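Local structure of protein TP_0956 (Treponema pallidum subsp. pallidum, 3U64) at residues 179-190 and 201-209; 219-227 and 244-253. The protein is a lipoprotein of the TRAP transporter T-component family that probably takes part in ligand transport through protein-protein interactions of its tetratricopeptide-like helices. All coordinates share one frame; numbering follows the deposited sequence.

Interaction 1: 179-190 and 201-209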
loop_
_atom_site.group_PDB
_atom_site.type_symbol
_atom_site.label_atom_id
_atom_site.label_comp_id
_atom_site.label_asym_id
_atom_site.label_seq_id
_atom_site.Cartn_x
_atom_site.Cartn_y
_atom_site.Cartn_z
ATOM N N VAL A 179 -9.797 -31.365 -7.320
ATOM C CA VAL A 179 -10.920 -30.760 -8.027
ATOM C C VAL A 179 -12.237 -31.456 -7.692
ATOM O O VAL A 179 -13.221 -30.803 -7.329
ATOM C CB VAL A 179 -10.709 -30.809 -9.550
ATOM C CG1 VAL A 179 -11.970 -30.391 -10.274
ATOM C CG2 VAL A 179 -9.526 -29.933 -9.953
ATOM N N HIS A 180 -12.253 -32.779 -7.805
ATOM C CA HIS A 180 -13.445 -33.542 -7.473
ATOM C C HIS A 180 -13.910 -33.308 -6.022
ATOM O O HIS A 180 -15.094 -33.113 -5.772
ATOM C CB HIS A 180 -13.237 -35.035 -7.742
ATOM C CG HIS A 180 -14.456 -35.855 -7.470
ATOM N ND1 HIS A 180 -15.608 -35.742 -8.218
ATOM C CD2 HIS A 180 -14.725 -36.760 -6.499
ATOM C CE1 HIS A 180 -16.526 -36.560 -7.737
ATOM N NE2 HIS A 180 -16.015 -37.189 -6.692
ATOM N N ALA A 181 -12.983 -33.309 -5.073
ATOM C CA ALA A 181 -13.320 -33.032 -3.673
ATOM C C ALA A 181 -13.923 -31.641 -3.494
ATOM O O ALA A 181 -14.859 -31.452 -2.711
ATOM C CB ALA A 181 -12.087 -33.192 -2.784
ATOM N N ALA A 182 -13.381 -30.662 -4.207
ATOM C CA ALA A 182 -13.867 -29.286 -4.093
ATOM C C ALA A 182 -15.326 -29.177 -4.546
ATOM O O ALA A 182 -16.168 -28.590 -3.861
ATOM C CB ALA A 182 -12.982 -28.322 -4.906
ATOM N N VAL A 183 -15.620 -29.757 -5.702
ATOM C CA VAL A 183 -16.969 -29.723 -6.232
ATOM C C VAL A 183 -17.924 -30.471 -5.317
ATOM O O VAL A 183 -19.022 -29.981 -5.059
ATOM C CB VAL A 183 -17.034 -30.281 -7.664
ATOM C CG1 VAL A 183 -18.478 -30.322 -8.153
ATOM C CG2 VAL A 183 -16.175 -29.420 -8.598
ATOM N N MET A 184 -17.503 -31.631 -4.804
ATOM C CA MET A 184 -18.340 -32.385 -3.872
ATOM C C MET A 184 -18.639 -31.573 -2.602
ATOM O O MET A 184 -19.741 -31.649 -2.055
ATOM C CB MET A 184 -17.719 -33.749 -3.517
ATOM C CG MET A 184 -17.618 -34.737 -4.685
ATOM S SD MET A 184 -19.204 -35.065 -5.510
ATOM C CE MET A 184 -18.975 -34.153 -7.045
ATOM N N MET A 185 -17.672 -30.786 -2.141
ATOM C CA MET A 185 -17.925 -29.864 -1.035
ATOM C C MET A 185 -18.963 -28.813 -1.428
ATOM O O MET A 185 -19.879 -28.515 -0.665
ATOM C CB MET A 185 -16.641 -29.196 -0.538
ATOM C CG MET A 185 -15.642 -30.164 0.114
ATOM S SD MET A 185 -14.237 -29.300 0.886
ATOM C CE MET A 185 -12.905 -29.730 -0.220
ATOM N N LEU A 186 -18.827 -28.254 -2.622
ATOM C CA LEU A 186 -19.823 -27.296 -3.095
ATOM C C LEU A 186 -21.216 -27.953 -3.192
ATOM O O LEU A 186 -22.221 -27.405 -2.707
ATOM C CB LEU A 186 -19.383 -26.682 -4.433
ATOM C CG LEU A 186 -18.207 -25.696 -4.345
ATOM C CD1 LEU A 186 -17.691 -25.340 -5.723
ATOM C CD2 LEU A 186 -18.581 -24.422 -3.590
ATOM N N GLU A 187 -21.272 -29.143 -3.785
ATOM C CA GLU A 187 -22.538 -29.863 -3.897
ATOM C C GLU A 187 -23.125 -30.232 -2.548
ATOM O O GLU A 187 -24.345 -30.281 -2.396
ATOM C CB GLU A 187 -22.394 -31.108 -4.758
ATOM C CG GLU A 187 -22.140 -30.765 -6.195
ATOM C CD GLU A 187 -22.036 -31.985 -7.056
ATOM O OE1 GLU A 187 -22.247 -33.109 -6.539
ATOM O OE2 GLU A 187 -21.738 -31.819 -8.254
ATOM N N ARG A 188 -22.271 -30.474 -1.561
ATOM C CA ARG A 188 -22.773 -30.770 -0.225
ATOM C C ARG A 188 -23.385 -29.529 0.438
ATOM O O ARG A 188 -24.417 -29.627 1.098
ATOM C CB ARG A 188 -21.687 -31.378 0.657
ATOM C CG ARG A 188 -22.127 -31.580 2.088
ATOM C CD ARG A 188 -23.256 -32.611 2.223
ATOM N NE ARG A 188 -23.521 -32.858 3.646
ATOM C CZ ARG A 188 -24.647 -33.363 4.146
ATOM N NH1 ARG A 188 -25.643 -33.705 3.345
ATOM N NH2 ARG A 188 -24.779 -33.529 5.456
ATOM N N ALA A 189 -22.751 -28.371 0.261
ATOM C CA ALA A 189 -23.312 -27.099 0.727
ATOM C C ALA A 189 -24.696 -26.850 0.122
ATOM O O ALA A 189 -25.609 -26.389 0.803
ATOM C CB ALA A 189 -22.380 -25.937 0.383
ATOM N N CYS A 190 -24.843 -27.153 -1.164
ATOM C CA CYS A 190 -26.143 -27.024 -1.848
ATOM C C CYS A 190 -27.233 -27.850 -1.218
ATOM O O CYS A 190 -28.345 -27.355 -1.027
ATOM C CB CYS A 190 -26.062 -27.433 -3.327
ATOM S SG CYS A 190 -25.307 -26.213 -4.323
ATOM N N VAL A 201 -23.556 -20.440 -4.070
ATOM C CA VAL A 201 -22.966 -21.739 -4.391
ATOM C C VAL A 201 -23.308 -22.163 -5.829
ATOM O O VAL A 201 -22.452 -22.655 -6.557
ATOM C CB VAL A 201 -23.410 -22.848 -3.420
ATOM C CG1 VAL A 201 -22.527 -24.092 -3.602
ATOM C CG2 VAL A 201 -23.361 -22.352 -1.989
ATOM N N TRP A 202 -24.566 -21.964 -6.222
ATOM C CA TRP A 202 -25.027 -22.335 -7.548
ATOM C C TRP A 202 -24.293 -21.566 -8.607
ATOM O O TRP A 202 -24.101 -22.058 -9.723
ATOM C CB TRP A 202 -26.519 -22.058 -7.692
ATOM C CG TRP A 202 -27.320 -22.822 -6.720
ATOM C CD1 TRP A 202 -27.965 -22.332 -5.628
ATOM C CD2 TRP A 202 -27.542 -24.234 -6.724
ATOM N NE1 TRP A 202 -28.589 -23.348 -4.956
ATOM C CE2 TRP A 202 -28.355 -24.529 -5.611
ATOM C CE3 TRP A 202 -27.159 -25.274 -7.576
ATOM C CZ2 TRP A 202 -28.793 -25.828 -5.321
ATOM C CZ3 TRP A 202 -27.591 -26.567 -7.283
ATOM C CH2 TRP A 202 -28.397 -26.828 -6.162
ATOM N N ASN A 203 -23.913 -20.342 -8.258
ATOM C CA ASN A 203 -23.153 -19.493 -9.159
ATOM C C ASN A 203 -21.775 -20.101 -9.470
ATOM O O ASN A 203 -21.392 -20.242 -10.633
ATOM C CB ASN A 203 -23.035 -18.073 -8.581
ATOM C CG ASN A 203 -22.329 -17.118 -9.525
ATOM O OD1 ASN A 203 -21.294 -16.535 -9.192
ATOM N ND2 ASN A 203 -22.869 -16.980 -10.723
ATOM N N VAL A 204 -21.034 -20.472 -8.431
ATOM C CA VAL A 204 -19.731 -21.098 -8.642
ATOM C C VAL A 204 -19.878 -22.436 -9.379
ATOM O O VAL A 204 -19.075 -22.752 -10.245
ATOM C CB VAL A 204 -18.957 -21.275 -7.330
ATOM C CG1 VAL A 204 -17.646 -21.980 -7.587
ATOM C CG2 VAL A 204 -18.713 -19.922 -6.683
ATOM N N LEU A 205 -20.924 -23.200 -9.069
ATOM C CA LEU A 205 -21.129 -24.488 -9.738
ATOM C C LEU A 205 -21.449 -24.301 -11.220
ATOM O O LEU A 205 -20.992 -25.079 -12.075
ATOM C CB LEU A 205 -22.217 -25.328 -9.043
ATOM C CG LEU A 205 -21.775 -25.949 -7.721
ATOM C CD1 LEU A 205 -22.938 -26.621 -6.980
ATOM C CD2 LEU A 205 -20.644 -26.934 -7.994
ATOM N N THR A 206 -22.247 -23.285 -11.527
ATOM C CA THR A 206 -22.591 -23.013 -12.927
ATOM C C THR A 206 -21.301 -22.796 -13.701
ATOM O O THR A 206 -21.067 -23.416 -14.732
ATOM C CB THR A 206 -23.477 -21.769 -13.073
ATOM O OG1 THR A 206 -24.680 -21.958 -12.316
ATOM C CG2 THR A 206 -23.847 -21.538 -14.561
ATOM N N LYS A 207 -20.448 -21.936 -13.162
ATOM C CA LYS A 207 -19.183 -21.627 -13.799
ATOM C C LYS A 207 -18.298 -22.858 -13.919
ATOM O O LYS A 207 -17.714 -23.091 -14.967
ATOM C CB LYS A 207 -18.477 -20.485 -13.076
ATOM C CG LYS A 207 -19.256 -19.189 -13.178
ATOM C CD LYS A 207 -18.452 -17.950 -12.749
ATOM C CE LYS A 207 -18.395 -17.823 -11.247
ATOM N NZ LYS A 207 -17.667 -16.579 -10.848
ATOM N N PHE A 208 -18.229 -23.675 -12.872
ATOM C CA PHE A 208 -17.410 -24.869 -12.967
ATOM C C PHE A 208 -17.914 -25.800 -14.065
ATOM O O PHE A 208 -17.144 -26.207 -14.941
ATOM C CB PHE A 208 -17.327 -25.645 -11.639
ATOM C CG PHE A 208 -16.693 -27.024 -11.788
ATOM C CD1 PHE A 208 -15.297 -27.184 -11.759
ATOM C CD2 PHE A 208 -17.488 -28.144 -12.003
ATOM C CE1 PHE A 208 -14.705 -28.456 -11.925
ATOM C CE2 PHE A 208 -16.911 -29.418 -12.161
ATOM C CZ PHE A 208 -15.518 -29.571 -12.123
ATOM N N TYR A 209 -19.200 -26.147 -14.018
ATOM C CA TYR A 209 -19.751 -27.139 -14.957
ATOM C C TYR A 209 -19.610 -26.681 -16.381
ATOM O O TYR A 209 -19.321 -27.481 -17.252
ATOM C CB TYR A 209 -21.220 -27.432 -14.667
ATOM C CG TYR A 209 -21.405 -28.198 -13.396
ATOM C CD1 TYR A 209 -20.558 -29.253 -13.076
ATOM C CD2 TYR A 209 -22.404 -27.854 -12.499
ATOM C CE1 TYR A 209 -20.709 -29.955 -11.897
ATOM C CE2 TYR A 209 -22.564 -28.543 -11.320
ATOM C CZ TYR A 209 -21.715 -29.587 -11.020
ATOM O OH TYR A 209 -21.887 -30.263 -9.837
#
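The side chain of L205 is a knob on helix 201-209 that drops into a hole formed by V183, L186, E187 and C190 of helix 179-190. Its two methyls divide the work: CD2 lies against L186 CB at 3.8 Å, while CD1 meets C190 SG at 3.6 Å. That sulfur is shared, since it also sits over one face of the W202 indole, 3.5 Å from the centroid of the six-membered ring and only 5° off the normal, a sulfur-aromatic contact. At the other end of the interface V183 presents CG2 to the centre of the F208 face in a CH-pi contact, 3.5 Å from the centroid. Here F208 has CG anti to the backbone N (chi1 169°), which carries the ring across the gap, the two side chains crossing at about a right angle; V179 CG1 adds a contact to F208 CE1 at 3.7 Å. L186, midway along, packs CD1 on V204 CG1, while V201 CG1, at the cysteine end, rests 3.4 Å from L186 O. The indole is positioned from outside by a hydrogen bond from W202 NE1 to P194 O and by stacking on H229. The two helices run antiparallel at 143°, as in a tetratricopeptide-like helical hairpin. Helix 152-166 covers V179, A182, M185 and V204, and helix 220-233 packs against N203, T206 and Y209.

Interaction 2: 219-227 and 244-253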
loop_
_atom_site.group_PDB
_atom_site.type_symbol
_atom_site.label_atom_id
_atom_site.label_comp_id
_atom_site.label_asym_id
_atom_site.label_seq_id
_atom_site.Cartn_x
_atom_site.Cartn_y
_atom_site.Cartn_z
ATOM N N GLY A 219 -20.166 -30.223 -17.875
ATOM C CA GLY A 219 -21.329 -30.550 -18.672
ATOM C C GLY A 219 -22.326 -29.420 -18.646
ATOM O O GLY A 219 -22.597 -28.834 -17.588
ATOM N N MET A 220 -22.890 -29.122 -19.807
ATOM C CA MET A 220 -23.745 -27.942 -19.959
ATOM C C MET A 220 -25.121 -28.147 -19.360
ATOM O O MET A 220 -25.771 -27.191 -18.939
ATOM C CB MET A 220 -23.871 -27.516 -21.428
ATOM C CG MET A 220 -22.679 -26.717 -21.939
ATOM S SD MET A 220 -22.259 -25.232 -20.963
ATOM C CE MET A 220 -23.670 -24.179 -21.299
ATOM N N GLU A 221 -25.566 -29.391 -19.322
ATOM C CA GLU A 221 -26.866 -29.669 -18.755
ATOM C C GLU A 221 -26.774 -29.380 -17.264
ATOM O O GLU A 221 -27.643 -28.721 -16.697
ATOM C CB GLU A 221 -27.279 -31.116 -19.025
ATOM C CG GLU A 221 -28.736 -31.424 -18.683
ATOM C CD GLU A 221 -29.088 -32.909 -18.814
ATOM O OE1 GLU A 221 -28.675 -33.549 -19.810
ATOM O OE2 GLU A 221 -29.781 -33.438 -17.914
ATOM N N LYS A 222 -25.708 -29.869 -16.638
ATOM C CA LYS A 222 -25.447 -29.579 -15.234
ATOM C C LYS A 222 -25.348 -28.083 -15.011
ATOM O O LYS A 222 -25.910 -27.559 -14.055
ATOM C CB LYS A 222 -24.147 -30.234 -14.767
ATOM C CG LYS A 222 -24.233 -31.726 -14.560
ATOM C CD LYS A 222 -22.927 -32.267 -13.983
ATOM C CE LYS A 222 -23.083 -33.719 -13.534
ATOM N NZ LYS A 222 -21.857 -34.245 -12.875
ATOM N N ALA A 223 -24.633 -27.393 -15.894
ATOM C CA ALA A 223 -24.441 -25.966 -15.728
ATOM C C ALA A 223 -25.768 -25.217 -15.750
ATOM O O ALA A 223 -25.980 -24.294 -14.959
ATOM C CB ALA A 223 -23.488 -25.412 -16.782
ATOM N N HIS A 224 -26.664 -25.619 -16.644
ATOM C CA HIS A 224 -27.969 -24.965 -16.782
ATOM C C HIS A 224 -28.876 -25.163 -15.575
ATOM O O HIS A 224 -29.552 -24.232 -15.139
ATOM C CB HIS A 224 -28.692 -25.436 -18.050
ATOM C CG HIS A 224 -28.188 -24.782 -19.299
ATOM N ND1 HIS A 224 -27.088 -25.245 -19.991
ATOM C CD2 HIS A 224 -28.618 -23.687 -19.968
ATOM C CE1 HIS A 224 -26.873 -24.472 -21.041
ATOM N NE2 HIS A 224 -27.788 -23.519 -21.050
ATOM N N THR A 225 -28.887 -26.382 -15.044
ATOM C CA THR A 225 -29.670 -26.690 -13.858
ATOM C C THR A 225 -29.147 -25.908 -12.643
ATOM O O THR A 225 -29.929 -25.406 -11.827
ATOM C CB THR A 225 -29.650 -28.198 -13.566
ATOM O OG1 THR A 225 -30.301 -28.897 -14.640
ATOM C CG2 THR A 225 -30.355 -28.498 -12.247
ATOM N N ALA A 226 -27.826 -25.804 -12.524
ATOM C CA ALA A 226 -27.248 -25.016 -11.444
ATOM C C ALA A 226 -27.682 -23.546 -11.588
ATOM O O ALA A 226 -28.110 -22.919 -10.613
ATOM C CB ALA A 226 -25.728 -25.163 -11.416
ATOM N N PHE A 227 -27.626 -23.022 -12.811
ATOM C CA PHE A 227 -28.102 -21.669 -13.072
ATOM C C PHE A 227 -29.590 -21.457 -12.764
ATOM O O PHE A 227 -29.979 -20.390 -12.285
ATOM C CB PHE A 227 -27.821 -21.212 -14.514
ATOM C CG PHE A 227 -28.071 -19.736 -14.713
ATOM C CD1 PHE A 227 -27.103 -18.813 -14.362
ATOM C CD2 PHE A 227 -29.301 -19.274 -15.181
ATOM C CE1 PHE A 227 -27.330 -17.431 -14.501
ATOM C CE2 PHE A 227 -29.542 -17.904 -15.328
ATOM C CZ PHE A 227 -28.557 -16.981 -14.989
ATOM N N THR A 244 -22.586 -14.265 -15.227
ATOM C CA THR A 244 -22.451 -15.711 -15.327
ATOM C C THR A 244 -23.252 -16.271 -16.512
ATOM O O THR A 244 -22.741 -17.085 -17.289
ATOM C CB THR A 244 -22.851 -16.390 -14.016
ATOM O OG1 THR A 244 -21.898 -16.037 -12.995
ATOM C CG2 THR A 244 -22.915 -17.920 -14.195
ATOM N N TYR A 245 -24.493 -15.814 -16.670
ATOM C CA TYR A 245 -25.309 -16.239 -17.806
ATOM C C TYR A 245 -24.614 -15.939 -19.134
ATOM O O TYR A 245 -24.513 -16.807 -20.007
ATOM C CB TYR A 245 -26.679 -15.566 -17.771
ATOM C CG TYR A 245 -27.625 -16.093 -18.823
ATOM C CD1 TYR A 245 -28.191 -17.358 -18.699
ATOM C CD2 TYR A 245 -27.949 -15.334 -19.947
ATOM C CE1 TYR A 245 -29.055 -17.859 -19.665
ATOM C CE2 TYR A 245 -28.814 -15.823 -20.922
ATOM C CZ TYR A 245 -29.366 -17.091 -20.772
ATOM O OH TYR A 245 -30.226 -17.601 -21.719
ATOM N N ALA A 246 -24.104 -14.721 -19.269
ATOM C CA ALA A 246 -23.460 -14.288 -20.514
ATOM C C ALA A 246 -22.163 -15.047 -20.793
ATOM O O ALA A 246 -21.934 -15.540 -21.893
ATOM C CB ALA A 246 -23.187 -12.780 -20.475
ATOM N N ASP A 247 -21.332 -15.142 -19.768
ATOM C CA ASP A 247 -19.969 -15.625 -19.890
ATOM C C ASP A 247 -19.859 -17.151 -19.906
ATOM O O ASP A 247 -19.185 -17.729 -20.763
ATOM C CB ASP A 247 -19.158 -15.051 -18.731
ATOM C CG ASP A 247 -17.674 -15.264 -18.889
ATOM O OD1 ASP A 247 -17.214 -15.393 -20.038
ATOM O OD2 ASP A 247 -16.965 -15.283 -17.859
ATOM N N ALA A 248 -20.517 -17.804 -18.957
ATOM C CA ALA A 248 -20.439 -19.259 -18.835
ATOM C C ALA A 248 -21.353 -19.997 -19.817
ATOM O O ALA A 248 -21.005 -21.071 -20.306
ATOM C CB ALA A 248 -20.744 -19.688 -17.402
ATOM N N LEU A 249 -22.515 -19.413 -20.103
ATOM C CA LEU A 249 -23.539 -20.095 -20.887
ATOM C C LEU A 249 -23.699 -19.555 -22.306
ATOM O O LEU A 249 -23.818 -20.329 -23.252
ATOM C CB LEU A 249 -24.887 -20.045 -20.177
ATOM C CG LEU A 249 -24.997 -20.638 -18.767
ATOM C CD1 LEU A 249 -26.445 -20.662 -18.318
ATOM C CD2 LEU A 249 -24.413 -22.042 -18.708
ATOM N N CYS A 250 -23.732 -18.235 -22.458
ATOM C CA CYS A 250 -23.965 -17.660 -23.780
ATOM C C CYS A 250 -22.775 -17.841 -24.700
ATOM O O CYS A 250 -22.940 -18.169 -25.871
ATOM C CB CYS A 250 -24.376 -16.193 -23.691
ATOM S SG CYS A 250 -26.056 -16.011 -23.043
ATOM N N ILE A 251 -21.572 -17.667 -24.167
ATOM C CA ILE A 251 -20.388 -17.766 -25.013
ATOM C C ILE A 251 -20.175 -19.154 -25.638
ATOM O O ILE A 251 -20.006 -19.261 -26.853
ATOM C CB ILE A 251 -19.133 -17.335 -24.271
ATOM C CG1 ILE A 251 -19.193 -15.838 -23.969
ATOM C CG2 ILE A 251 -17.898 -17.672 -25.111
ATOM C CD1 ILE A 251 -17.930 -15.313 -23.322
ATOM N N PRO A 252 -20.172 -20.220 -24.815
ATOM C CA PRO A 252 -19.961 -21.552 -25.398
ATOM C C PRO A 252 -21.060 -21.934 -26.396
ATOM O O PRO A 252 -20.794 -22.674 -27.341
ATOM C CB PRO A 252 -20.002 -22.483 -24.180
ATOM C CG PRO A 252 -19.748 -21.586 -22.994
ATOM C CD PRO A 252 -20.362 -20.280 -23.355
ATOM N N LEU A 253 -22.273 -21.429 -26.188
ATOM C CA LEU A 253 -23.408 -21.731 -27.063
ATOM C C LEU A 253 -23.595 -20.723 -28.209
ATOM O O LEU A 253 -24.595 -20.778 -28.936
ATOM C CB LEU A 253 -24.694 -21.789 -26.245
ATOM C CG LEU A 253 -25.052 -23.102 -25.554
ATOM C CD1 LEU A 253 -23.887 -23.638 -24.746
ATOM C CD2 LEU A 253 -26.282 -22.906 -24.676
#
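F227 turns its ring toward Y245 because its CG is anti to the backbone N (chi1 -169°), whereas M220, bent at both chi2 and chi3, curls its terminal methyl back onto L249 and L253. These groups line an antiparallel pair of helices, 220-227 and 244-250, in the tetratricopeptide-like helical array of the T-component family. L249 is the knob, seated among M220, A223, H224 and F227. Its CD2 is pressed to 3.4 Å from M220 CE, tighter than usual carbon contact, and also touches A223 CB; its CD1 branches instead toward F227 CG at 4.1 Å and H224 CD2. The phenyl and phenol rings of F227 and Y245 meet obliquely, planes 42° apart, with Y245 CD1 over one F227 face and Y245 CB 3.6 Å from F227 CZ. L253 approaches M220 tip to tip through CD1 and lays CD2 at the edge of the H224 imidazole. On the far side of helix 244-250, A246 and C250 pack on F259 of helix 256-268. The imidazole that carries one side of the L249 hole is itself fixed within its own helix: H224 ND1 donates to M220 O at 2.6 Å, nearly straight at 165°, with the acceptor in the ring plane, while H224 N reaches the same oxygen from the opposite face of the carbonyl plane.

How the interactions relate
The interactions follow each other along the chain, their centres about 14 Å apart, and are joined by the packing of helix 196-211 on helix 220-233. Interaction 1 is a buried contact nearer the centre of the chain, whereas interaction 2 is only partly buried and reaches the exposed L253. Both seat a leucine knob in an antiparallel helix pair, but the first recruits a cysteine sulfur and aromatic faces, and the second a methionine methyl, a histidine and an oblique ring pair. Two probable hydrogen bonds stitch them together: N203 ND2 lies 2.6 Å from T244 OG1, and Y209 O lies 2.9 Å from G219 N.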